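Uncharacterized protein Q6HG14 (Bacillus thuringiensis serovar konkukian, PDB 3F08) is of unknown function but, as a member of the polyketide cyclase and lipid-transport branch of the Bet v 1-like clan, probably binds a small hydrophobic ligand. Local coordinates at residues V110-S113 and D114-I118. The protein carries 5 engineered substitutions. Residues are numbered along the deposited sequence; the frame is centred on the assembly and turned at random.
Sequences VAVS and DEEAI. Engineered in segment 110-113: Ala111 (natural residue Glu).
Ser113, the N-cap residue of the long helix that starts at Asp114, accepts the backbone N-H of Glu116 through OG, a capping bond of 3.1 Å. The hydroxyl can do this because chi1 (64°) sets OG close to both backbone neighbours of CA, turning it toward that N-H. Ser113 O begins the regular helical pattern, taking the N-H of Ala117 (3.2 Å) almost head-on, with a C=O...N angle of 161°; its bond from Glu116 N is weak and bent. A water-mediated variant of the capping box completes the cap: one water accepts from Ser113 N (2.8 Å) and donates to Glu116 OE1 (2.6 Å). Glu116 CG stands anti to the backbone N (chi1 -162°), and the straight chain beyond it carries the carboxylate back to this water and to Val112, whose CG1 methyl makes a van der Waals contact with OE2 (3.8 Å), the side chains crossing roughly at right angles. On its other branch, Val112 CG2 meets the methyl of buried Ala117 (4.1 Å), which also rests on Phe107 and Pro109. The cap thus starts the C-terminal helix right after the loop leaving strand 99-109, and acidic Asp114, Glu115 and Glu116 probably interact favourably with the helix dipole.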
loop_
_atom_site.group_PDB
_atom_site.type_symbol
_atom_site.label_atom_id
_atom_site.label_comp_id
_atom_site.label_asym_id
_atom_site.label_seq_id
_atom_site.Cartn_x
_atom_site.Cartn_y
_atom_site.Cartn_z
ATOM N N VAL B 110 5.838 -17.593 -20.928
ATOM C CA VAL B 110 5.340 -18.960 -20.843
ATOM C C VAL B 110 4.529 -19.288 -22.088
ATOM O O VAL B 110 3.486 -18.683 -22.323
ATOM C CB VAL B 110 4.428 -19.166 -19.604
ATOM C CG1 VAL B 110 3.856 -20.580 -19.609
ATOM C CG2 VAL B 110 5.215 -18.921 -18.330
ATOM N N ALA B 111 5.018 -20.235 -22.885
ATOM C CA ALA B 111 4.331 -20.664 -24.103
ATOM C C ALA B 111 4.429 -19.686 -25.280
ATOM O O ALA B 111 3.786 -19.891 -26.304
ATOM C CB ALA B 111 2.865 -20.966 -23.798
ATOM N N VAL B 112 5.213 -18.621 -25.122
ATOM C CA VAL B 112 5.423 -17.636 -26.185
ATOM C C VAL B 112 6.887 -17.219 -26.117
ATOM O O VAL B 112 7.558 -17.480 -25.124
ATOM C CB VAL B 112 4.538 -16.369 -26.006
ATOM C CG1 VAL B 112 3.071 -16.742 -26.094
ATOM C CG2 VAL B 112 4.845 -15.686 -24.674
ATOM N N SER B 113 7.389 -16.580 -27.171
ATOM C CA SER B 113 8.784 -16.138 -27.191
ATOM C C SER B 113 8.978 -14.943 -26.255
ATOM O O SER B 113 8.014 -14.275 -25.890
ATOM C CB SER B 113 9.188 -15.729 -28.609
ATOM O OG SER B 113 8.433 -14.610 -29.048
ATOM N N ASP B 114 10.219 -14.671 -25.860
ATOM C CA ASP B 114 10.463 -13.531 -24.993
ATOM C C ASP B 114 9.959 -12.288 -25.707
ATOM O O ASP B 114 9.368 -11.401 -25.088
ATOM C CB ASP B 114 11.954 -13.349 -24.701
ATOM C CG ASP B 114 12.529 -14.466 -23.869
ATOM O OD1 ASP B 114 13.151 -15.378 -24.450
ATOM O OD2 ASP B 114 12.348 -14.438 -22.636
ATOM N N GLU B 115 10.197 -12.239 -27.015
ATOM C CA GLU B 115 9.798 -11.102 -27.839
ATOM C C GLU B 115 8.292 -10.843 -27.852
ATOM O O GLU B 115 7.858 -9.695 -27.879
ATOM C CB GLU B 115 10.292 -11.289 -29.282
ATOM C CG GLU B 115 11.819 -11.358 -29.464
ATOM C CD GLU B 115 12.444 -12.647 -28.928
ATOM O OE1 GLU B 115 11.723 -13.649 -28.768
ATOM O OE2 GLU B 115 13.667 -12.662 -28.682
ATOM N N GLU B 116 7.491 -11.900 -27.837
ATOM C CA GLU B 116 6.044 -11.721 -27.851
ATOM C C GLU B 116 5.521 -11.275 -26.482
ATOM O O GLU B 116 4.587 -10.476 -26.399
ATOM C CB GLU B 116 5.346 -13.015 -28.273
ATOM C CG GLU B 116 3.920 -12.803 -28.737
ATOM C CD GLU B 116 3.275 -14.075 -29.250
ATOM O OE1 GLU B 116 3.932 -14.801 -30.035
ATOM O OE2 GLU B 116 2.108 -14.340 -28.875
ATOM N N ALA B 117 6.118 -11.793 -25.413
ATOM C CA ALA B 117 5.690 -11.425 -24.069
ATOM C C ALA B 117 6.046 -9.962 -23.857
ATOM O O ALA B 117 5.257 -9.182 -23.323
ATOM C CB ALA B 117 6.388 -12.294 -23.031
ATOM N N ILE B 118 7.244 -9.601 -24.296
ATOM C CA ILE B 118 7.735 -8.241 -24.183
ATOM C C ILE B 118 6.843 -7.264 -24.952
ATOM O O ILE B 118 6.472 -6.215 -24.427
ATOM C CB ILE B 118 9.192 -8.159 -24.694
ATOM C CG1 ILE B 118 10.138 -8.714 -23.626
ATOM C CG2 ILE B 118 9.543 -6.728 -25.074
ATOM C CD1 ILE B 118 11.547 -8.983 -24.131
HETATM O O HOH W 1 5.787 -16.467 -29.463
#